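Local atomic coordinates of 33-36 kDa outer membrane protein (Acinetobacter baumannii, PDB entry 6GIE), a protein that probably forms a channel across the outer membrane for small solutes and is associated with carbapenem susceptibility. Residues 135-140 with 153-158; 73-78 with 97-102; 191-196 with 214-219. All coordinates share one frame; numbering follows the deposited sequence.

All three contacts pair antiparallel strands that follow each other in the chain, in three separate hairpins of a porin-type barrel wall, and none is a closed hydrophobic core. Contacts 1 and 2 are surface contacts, although contact 2 buries N74 and S76; contact 3 is partly buried, at T192 and G214. Contacts 1 and 3 adjoin, since strands 149-157 and 190-200 are neighbours: G154 and T192 probably share a backbone hydrogen bond, and E140 forms a salt bridge with R194. Contact 2 lies one strand further round, strand 112-121 separating it from contact 1. Tyrosine hydroxyls mark contact 1, an amide-carboxylate pair contact 2; contact 3 is mostly backbone, the ring edge of F216 its main side-chain touch.

Contact 1. Residues 135-140 with 153-158; sequences DRYALE and VGYTSV
Y137 and Y155 meet through their hydroxyls, whose OH atoms are 2.7 Å apart, and either may be the donor. Their rings stand at 88° with CE1 of Y137 3.6 Å from CZ of Y155, an oblique pair. In both tyrosines the first torsion puts CG between the backbone N and the carbonyl carbon. Y137, L139, Y155 and S157 share one face of the sheet. L139 lies beside Y155, CD1 to CE1 at 3.9 Å.

The tight part is the backbone. Y137 exchanges hydrogen bonds with S157, and L139 with Y155, while at E140 and G154, which has no side chain, the CA atoms close to 3.9 Å.

The 135-136/158 end is looser. R136 NE stays 3.6 Å from T156 OG1, without a hydrogen bond, and the carboxylate of D135 turns to H120 instead.

Y137 O is gripped twice, by S157 N at 3.1 Å and by T156 OG1 at 2.9 Å, the hydroxyl standing 40° out of the carbonyl plane. The side-chain hydroxyls therefore supplement the backbone ladder on both faces of this hairpin, consistent with a barrel wall tied by side-chain hydroxyl bonds as well as main-chain pairing.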
loop_
_atom_site.group_PDB
_atom_site.type_symbol
_atom_site.label_atom_id
_atom_site.label_comp_id
_atom_site.label_asym_id
_atom_site.label_seq_id
_atom_site.Cartn_x
_atom_site.Cartn_y
_atom_site.Cartn_z
ATOM N N ASP A 135 -10.519 5.686 -17.113
ATOM C CA ASP A 135 -11.261 5.728 -15.835
ATOM C C ASP A 135 -11.338 4.297 -15.290
ATOM O O ASP A 135 -11.981 3.413 -15.908
ATOM C CB ASP A 135 -12.699 6.275 -15.982
ATOM C CG ASP A 135 -12.783 7.859 -16.009
ATOM O OD1 ASP A 135 -11.801 8.592 -15.726
ATOM O OD2 ASP A 135 -13.871 8.386 -16.319
ATOM N N ARG A 136 -10.712 4.077 -14.134
ATOM C CA ARG A 136 -10.758 2.789 -13.474
ATOM C C ARG A 136 -11.351 2.925 -12.077
ATOM O O ARG A 136 -11.179 3.958 -11.400
ATOM C CB ARG A 136 -9.348 2.192 -13.404
ATOM C CG ARG A 136 -9.208 0.938 -12.540
ATOM C CD ARG A 136 -7.994 0.066 -12.901
ATOM N NE ARG A 136 -8.355 -0.797 -14.027
ATOM C CZ ARG A 136 -7.851 -0.740 -15.262
ATOM N NH1 ARG A 136 -6.874 0.113 -15.589
ATOM N NH2 ARG A 136 -8.335 -1.567 -16.188
ATOM N N TYR A 137 -12.074 1.891 -11.659
ATOM C CA TYR A 137 -12.529 1.800 -10.286
ATOM C C TYR A 137 -12.360 0.423 -9.713
ATOM O O TYR A 137 -12.288 -0.542 -10.445
ATOM C CB TYR A 137 -13.982 2.233 -10.192
ATOM C CG TYR A 137 -15.040 1.285 -10.729
ATOM C CD1 TYR A 137 -15.620 0.339 -9.905
ATOM C CD2 TYR A 137 -15.477 1.350 -12.053
ATOM C CE1 TYR A 137 -16.573 -0.528 -10.377
ATOM C CE2 TYR A 137 -16.454 0.497 -12.534
ATOM C CZ TYR A 137 -17.003 -0.438 -11.687
ATOM O OH TYR A 137 -17.974 -1.310 -12.147
ATOM N N ALA A 138 -12.348 0.363 -8.393
ATOM C CA ALA A 138 -12.264 -0.868 -7.646
ATOM C C ALA A 138 -13.109 -0.750 -6.400
ATOM O O ALA A 138 -13.210 0.346 -5.788
ATOM C CB ALA A 138 -10.810 -1.203 -7.238
ATOM N N LEU A 139 -13.721 -1.894 -6.061
ATOM C CA LEU A 139 -14.396 -2.123 -4.791
ATOM C C LEU A 139 -13.917 -3.450 -4.189
ATOM O O LEU A 139 -13.626 -4.393 -4.952
ATOM C CB LEU A 139 -15.893 -2.293 -5.033
ATOM C CG LEU A 139 -16.587 -1.144 -5.708
ATOM C CD1 LEU A 139 -18.001 -1.563 -6.042
ATOM C CD2 LEU A 139 -16.566 0.067 -4.782
ATOM N N GLU A 140 -13.884 -3.524 -2.851
ATOM C CA GLU A 140 -13.543 -4.725 -2.143
ATOM C C GLU A 140 -14.400 -4.773 -0.928
ATOM O O GLU A 140 -14.760 -3.744 -0.341
ATOM C CB GLU A 140 -12.101 -4.798 -1.608
ATOM C CG GLU A 140 -10.977 -4.386 -2.513
ATOM C CD GLU A 140 -9.672 -4.148 -1.717
ATOM O OE1 GLU A 140 -9.571 -3.090 -1.023
ATOM O OE2 GLU A 140 -8.749 -5.009 -1.760
ATOM N N VAL A 153 -11.980 -9.596 -0.957
ATOM C CA VAL A 153 -12.192 -9.954 -2.337
ATOM C C VAL A 153 -12.916 -8.781 -2.982
ATOM O O VAL A 153 -13.663 -8.089 -2.318
ATOM C CB VAL A 153 -13.093 -11.208 -2.484
ATOM C CG1 VAL A 153 -12.386 -12.445 -1.931
ATOM C CG2 VAL A 153 -14.415 -10.986 -1.780
ATOM N N GLY A 154 -12.734 -8.588 -4.269
ATOM C CA GLY A 154 -13.428 -7.495 -4.902
ATOM C C GLY A 154 -13.405 -7.593 -6.387
ATOM O O GLY A 154 -13.218 -8.670 -6.933
ATOM N N TYR A 155 -13.543 -6.445 -7.036
ATOM C CA TYR A 155 -13.371 -6.409 -8.478
ATOM C C TYR A 155 -13.040 -5.016 -8.957
ATOM O O TYR A 155 -13.144 -4.047 -8.213
ATOM C CB TYR A 155 -14.576 -6.994 -9.184
ATOM C CG TYR A 155 -15.618 -5.979 -9.419
ATOM C CD1 TYR A 155 -16.279 -5.413 -8.355
ATOM C CD2 TYR A 155 -15.911 -5.544 -10.710
ATOM C CE1 TYR A 155 -17.213 -4.414 -8.559
ATOM C CE2 TYR A 155 -16.826 -4.542 -10.929
ATOM C CZ TYR A 155 -17.489 -3.979 -9.849
ATOM O OH TYR A 155 -18.437 -2.982 -10.043
ATOM N N THR A 156 -12.555 -4.945 -10.186
ATOM C CA THR A 156 -12.157 -3.700 -10.766
ATOM C C THR A 156 -12.476 -3.708 -12.246
ATOM O O THR A 156 -12.726 -4.754 -12.830
ATOM C CB THR A 156 -10.666 -3.398 -10.552
ATOM O OG1 THR A 156 -10.266 -2.352 -11.451
ATOM C CG2 THR A 156 -9.849 -4.608 -10.837
ATOM N N SER A 157 -12.513 -2.524 -12.837
ATOM C CA SER A 157 -13.055 -2.380 -14.183
ATOM C C SER A 157 -12.686 -1.014 -14.774
ATOM O O SER A 157 -12.226 -0.123 -14.048
ATOM C CB SER A 157 -14.586 -2.526 -14.125
ATOM O OG SER A 157 -15.165 -2.488 -15.423
ATOM N N VAL A 158 -12.933 -0.864 -16.080
ATOM C CA VAL A 158 -12.869 0.439 -16.787
ATOM C C VAL A 158 -14.153 1.252 -16.544
ATOM O O VAL A 158 -15.239 0.888 -17.009
ATOM C CB VAL A 158 -12.675 0.267 -18.315
ATOM C CG1 VAL A 158 -12.637 1.621 -19.017
ATOM C CG2 VAL A 158 -11.399 -0.502 -18.613
#

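Contact 2. Residues 73-78 with 97-102; sequences SNVSVA and YGVKGE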
loop_
_atom_site.group_PDB
_atom_site.type_symbol
_atom_site.label_atom_id
_atom_site.label_comp_id
_atom_site.label_asym_id
_atom_site.label_seq_id
_atom_site.Cartn_x
_atom_site.Cartn_y
_atom_site.Cartn_z
ATOM N N SER A 73 -10.626 3.709 9.505
ATOM C CA SER A 73 -11.357 4.198 8.330
ATOM C C SER A 73 -10.832 5.601 7.894
ATOM O O SER A 73 -10.384 6.399 8.753
ATOM C CB SER A 73 -12.828 4.316 8.677
ATOM O OG SER A 73 -13.278 3.028 9.106
ATOM N N ASN A 74 -10.947 5.851 6.593
ATOM C CA ASN A 74 -10.426 7.001 5.972
ATOM C C ASN A 74 -10.817 7.207 4.489
ATOM O O ASN A 74 -11.321 6.302 3.768
ATOM C CB ASN A 74 -8.876 6.910 6.018
ATOM C CG ASN A 74 -8.335 5.835 5.121
ATOM O OD1 ASN A 74 -8.117 6.089 3.944
ATOM N ND2 ASN A 74 -8.088 4.612 5.670
ATOM N N VAL A 75 -10.485 8.403 4.023
ATOM C CA VAL A 75 -10.521 8.682 2.638
ATOM C C VAL A 75 -9.204 9.311 2.295
ATOM O O VAL A 75 -8.587 10.014 3.129
ATOM C CB VAL A 75 -11.629 9.693 2.291
ATOM C CG1 VAL A 75 -11.445 11.020 3.029
ATOM C CG2 VAL A 75 -11.656 9.997 0.793
ATOM N N SER A 76 -8.857 9.136 1.025
ATOM C CA SER A 76 -7.589 9.430 0.507
ATOM C C SER A 76 -7.730 10.026 -0.868
ATOM O O SER A 76 -8.630 9.657 -1.596
ATOM C CB SER A 76 -6.779 8.130 0.458
ATOM O OG SER A 76 -5.457 8.515 0.522
ATOM N N VAL A 77 -6.845 10.983 -1.215
ATOM C CA VAL A 77 -6.783 11.458 -2.554
ATOM C C VAL A 77 -5.344 11.368 -3.044
ATOM O O VAL A 77 -4.413 11.438 -2.259
ATOM C CB VAL A 77 -7.304 12.887 -2.626
ATOM C CG1 VAL A 77 -8.852 12.911 -2.339
ATOM C CG2 VAL A 77 -6.484 13.825 -1.724
ATOM N N ALA A 78 -5.145 11.214 -4.347
ATOM C CA ALA A 78 -3.806 11.115 -4.871
ATOM C C ALA A 78 -3.730 11.735 -6.246
ATOM O O ALA A 78 -4.723 11.837 -6.939
ATOM C CB ALA A 78 -3.312 9.612 -4.892
ATOM N N TYR A 97 -5.444 11.172 -11.334
ATOM C CA TYR A 97 -6.075 11.680 -10.116
ATOM C C TYR A 97 -6.905 10.545 -9.586
ATOM O O TYR A 97 -7.534 9.844 -10.331
ATOM C CB TYR A 97 -6.992 12.862 -10.407
ATOM C CG TYR A 97 -6.286 13.987 -11.104
ATOM C CD1 TYR A 97 -6.157 14.004 -12.508
ATOM C CD2 TYR A 97 -5.722 15.046 -10.380
ATOM C CE1 TYR A 97 -5.483 15.038 -13.150
ATOM C CE2 TYR A 97 -5.030 16.074 -11.021
ATOM C CZ TYR A 97 -4.915 16.066 -12.398
ATOM O OH TYR A 97 -4.236 17.093 -13.055
ATOM N N GLY A 98 -6.870 10.347 -8.295
ATOM C CA GLY A 98 -7.565 9.250 -7.701
ATOM C C GLY A 98 -8.080 9.587 -6.307
ATOM O O GLY A 98 -7.527 10.461 -5.592
ATOM N N VAL A 99 -9.120 8.865 -5.929
ATOM C CA VAL A 99 -9.674 8.976 -4.642
ATOM C C VAL A 99 -9.988 7.560 -4.229
ATOM O O VAL A 99 -10.337 6.716 -5.069
ATOM C CB VAL A 99 -10.944 9.869 -4.681
ATOM C CG1 VAL A 99 -11.966 9.335 -5.684
ATOM C CG2 VAL A 99 -11.556 10.056 -3.294
ATOM N N LYS A 100 -9.880 7.336 -2.914
ATOM C CA LYS A 100 -9.994 6.046 -2.273
ATOM C C LYS A 100 -10.682 6.257 -0.887
ATOM O O LYS A 100 -10.464 7.277 -0.213
ATOM C CB LYS A 100 -8.574 5.411 -2.065
ATOM C CG LYS A 100 -8.645 4.002 -1.462
ATOM C CD LYS A 100 -7.450 3.053 -1.741
ATOM C CE LYS A 100 -7.768 1.646 -1.218
ATOM N NZ LYS A 100 -7.042 0.473 -1.828
ATOM N N GLY A 101 -11.490 5.278 -0.462
ATOM C CA GLY A 101 -11.968 5.198 0.913
ATOM C C GLY A 101 -11.842 3.747 1.394
ATOM O O GLY A 101 -11.902 2.840 0.592
ATOM N N GLU A 102 -11.653 3.573 2.704
ATOM C CA GLU A 102 -11.677 2.325 3.384
ATOM C C GLU A 102 -12.559 2.453 4.603
ATOM O O GLU A 102 -12.462 3.454 5.352
ATOM C CB GLU A 102 -10.278 2.042 3.939
ATOM C CG GLU A 102 -9.221 1.943 2.889
ATOM C CD GLU A 102 -7.962 1.263 3.461
ATOM O OE1 GLU A 102 -7.851 -0.036 3.469
ATOM O OE2 GLU A 102 -7.103 2.061 3.942
#
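N74 and E102 begin a regular antiparallel ladder in which their backbones exchange two hydrogen bonds; S76 with K100 and A78 with G98 repeat the pattern. The strand axes approach to 4.5 Å with N-to-C directions 165° apart. Between these rungs lie the non-hydrogen-bonded pairs V75-G101 and V77-V99, the latter with CA atoms 4.3 Å apart.

The side chains sort onto two chemically distinct faces. On one, N74 and E102 lie side by side: N74 ND2 donates to E102 OE2 at 3.2 Å along an almost straight N-H line (172°). The acceptor lies in the amide plane, but ND2 stands above the carboxylate plane, and the two groups are turned 77° apart. N74 ND2 also bonds A72 O, and E102 OE1 bonds Y113 OH, so both ends of the pair are held from outside. S76 shares this face, its CB 4.1 Å from K100 CB.

The opposite face is apolar. V99 CG2, anti to its backbone N, reaches V77 CG1 at 4.0 Å and V75 CG2 at 4.1 Å, bridging two valines of the other strand. V75 CG2 also comes within 3.1 Å of K100 O.

Strands 43-52 and 112-121 flank the hairpin. S76 OG bonds T50 and G49 on the first, while V99 bonds Y118 through the backbone and K100 packs on S117 of the second.

Contact 3. Residues 191-196 with 214-219; sequences VTARTK and GVFAED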
loop_
_atom_site.group_PDB
_atom_site.type_symbol
_atom_site.label_atom_id
_atom_site.label_comp_id
_atom_site.label_asym_id
_atom_site.label_seq_id
_atom_site.Cartn_x
_atom_site.Cartn_y
_atom_site.Cartn_z
ATOM N N VAL A 191 -11.689 -9.824 -11.067
ATOM C CA VAL A 191 -11.977 -10.112 -9.679
ATOM C C VAL A 191 -10.654 -9.995 -8.976
ATOM O O VAL A 191 -9.614 -10.339 -9.545
ATOM C CB VAL A 191 -12.475 -11.566 -9.481
ATOM C CG1 VAL A 191 -12.802 -11.811 -8.009
ATOM C CG2 VAL A 191 -13.673 -11.842 -10.374
ATOM N N THR A 192 -10.662 -9.539 -7.733
ATOM C CA THR A 192 -9.414 -9.470 -6.997
ATOM C C THR A 192 -9.547 -10.118 -5.670
ATOM O O THR A 192 -10.657 -10.253 -5.115
ATOM C CB THR A 192 -9.005 -8.028 -6.742
ATOM O OG1 THR A 192 -9.998 -7.394 -5.922
ATOM C CG2 THR A 192 -8.860 -7.289 -8.077
ATOM N N ALA A 193 -8.399 -10.486 -5.125
ATOM C CA ALA A 193 -8.366 -11.047 -3.785
ATOM C C ALA A 193 -7.152 -10.539 -3.164
ATOM O O ALA A 193 -6.091 -10.451 -3.836
ATOM C CB ALA A 193 -8.300 -12.579 -3.793
ATOM N N ARG A 194 -7.247 -10.271 -1.862
ATOM C CA ARG A 194 -6.035 -9.973 -1.162
ATOM C C ARG A 194 -6.066 -10.208 0.338
ATOM O O ARG A 194 -7.127 -10.189 1.019
ATOM C CB ARG A 194 -5.640 -8.518 -1.497
ATOM C CG ARG A 194 -6.410 -7.414 -0.841
ATOM C CD ARG A 194 -5.761 -6.020 -1.120
ATOM N NE ARG A 194 -6.641 -5.027 -0.485
ATOM C CZ ARG A 194 -6.471 -4.573 0.735
ATOM N NH1 ARG A 194 -5.390 -4.866 1.429
ATOM N NH2 ARG A 194 -7.350 -3.753 1.255
ATOM N N THR A 195 -4.861 -10.292 0.876
ATOM C CA THR A 195 -4.717 -10.485 2.295
ATOM C C THR A 195 -3.686 -9.567 2.845
ATOM O O THR A 195 -2.803 -9.183 2.120
ATOM C CB THR A 195 -4.289 -11.927 2.643
ATOM O OG1 THR A 195 -3.009 -12.203 2.114
ATOM C CG2 THR A 195 -5.240 -12.908 2.097
ATOM N N LYS A 196 -3.844 -9.210 4.115
ATOM C CA LYS A 196 -2.886 -8.433 4.813
ATOM C C LYS A 196 -2.700 -8.862 6.258
ATOM O O LYS A 196 -3.666 -9.037 7.007
ATOM C CB LYS A 196 -3.309 -6.941 4.826
ATOM C CG LYS A 196 -2.194 -5.953 5.282
ATOM C CD LYS A 196 -2.682 -4.494 5.029
ATOM C CE LYS A 196 -1.939 -3.403 5.755
ATOM N NZ LYS A 196 -0.567 -3.331 5.249
ATOM N N GLY A 214 -3.951 -11.148 -5.603
ATOM C CA GLY A 214 -4.258 -11.833 -6.851
ATOM C C GLY A 214 -5.293 -11.062 -7.652
ATOM O O GLY A 214 -6.246 -10.518 -7.103
ATOM N N VAL A 215 -5.065 -11.018 -8.965
ATOM C CA VAL A 215 -5.942 -10.390 -9.923
ATOM C C VAL A 215 -6.261 -11.436 -10.950
ATOM O O VAL A 215 -5.342 -11.957 -11.610
ATOM C CB VAL A 215 -5.256 -9.224 -10.649
ATOM C CG1 VAL A 215 -6.182 -8.657 -11.736
ATOM C CG2 VAL A 215 -4.873 -8.148 -9.658
ATOM N N PHE A 216 -7.557 -11.734 -11.085
ATOM C CA PHE A 216 -8.043 -12.890 -11.860
ATOM C C PHE A 216 -8.913 -12.406 -13.019
ATOM O O PHE A 216 -9.973 -11.833 -12.796
ATOM C CB PHE A 216 -8.868 -13.843 -10.957
ATOM C CG PHE A 216 -8.092 -14.375 -9.791
ATOM C CD1 PHE A 216 -7.358 -15.555 -9.893
ATOM C CD2 PHE A 216 -8.078 -13.693 -8.590
ATOM C CE1 PHE A 216 -6.612 -16.015 -8.815
ATOM C CE2 PHE A 216 -7.342 -14.158 -7.512
ATOM C CZ PHE A 216 -6.622 -15.336 -7.623
ATOM N N ALA A 217 -8.460 -12.655 -14.241
ATOM C CA ALA A 217 -9.072 -12.105 -15.445
ATOM C C ALA A 217 -8.956 -13.178 -16.478
ATOM O O ALA A 217 -9.114 -14.327 -16.131
ATOM C CB ALA A 217 -8.324 -10.853 -15.862
ATOM N N GLU A 218 -8.678 -12.820 -17.731
ATOM C CA GLU A 218 -8.423 -13.803 -18.792
ATOM C C GLU A 218 -7.250 -14.706 -18.389
ATOM O O GLU A 218 -7.317 -15.941 -18.502
ATOM C CB GLU A 218 -8.072 -13.081 -20.096
ATOM C CG GLU A 218 -9.213 -12.274 -20.716
ATOM C CD GLU A 218 -10.204 -13.118 -21.506
ATOM O OE1 GLU A 218 -9.805 -14.171 -22.044
ATOM O OE2 GLU A 218 -11.389 -12.714 -21.600
ATOM N N ASP A 219 -6.163 -14.066 -17.956
ATOM C CA ASP A 219 -5.078 -14.743 -17.271
ATOM C C ASP A 219 -4.946 -14.096 -15.879
ATOM O O ASP A 219 -5.739 -13.216 -15.539
ATOM C CB ASP A 219 -3.791 -14.660 -18.097
ATOM C CG ASP A 219 -3.901 -15.429 -19.431
ATOM O OD1 ASP A 219 -4.738 -15.055 -20.290
ATOM O OD2 ASP A 219 -3.159 -16.419 -19.625
#
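F216 meets segment 191-196 with its ring edge. CE2 approaches A193 CB at 4.2 Å and CD2 lies 3.8 Å from V191 O, both partners near the ring plane. Segment 191-196 puts nothing on either face. G214 CA, of the same strand as F216, sits 3.9 Å from CE2, above the ring plane and outside the rim, and G214 has no side chain beside the ring. The first torsion of F216 sets CG anti to the carbonyl carbon (-59°), and the ring extends on the same sheet face as V191 and A193. The other flat group, the R194 guanidinium, belongs to the opposite face and leads away from 214-219.

Main-chain bonds do most of the joining. V191 and F216, a hydrogen-bonded pair, exchange two bonds, with F216 N to V191 O at 2.9 Å and the return bond, V191 N to F216 O, longer at 3.2 Å. A193 and G214 form the next rung, both bonds 2.9 Å, and the N-H of G214 aims almost exactly at A193 O (179°). T192 and V215 are the non-hydrogen-bonded pair between them, their CA atoms 4.6 Å apart; their methyls barely approach, CG2 to CG2 at 4.4 Å. In total 258 Å² is buried, because the ladder covers only 191-193 and 214-216; few side-chain contacts cross it.

Beyond F216 the chain leaves the ladder, whereas strand 190-200 continues it, T195 bonding A212. On its other edge strand 190-200 pairs with 149-157, T192 with G154 and R194 with A152, and T192 packs on T156. On the far side of strand 207-216, V215 bonds A221 of strand 220-229. K196, further along, forms salt bridges with E65 and E211 and a cation-pi contact with F68 of helix 66-69, which brings that helix near the end of this segment.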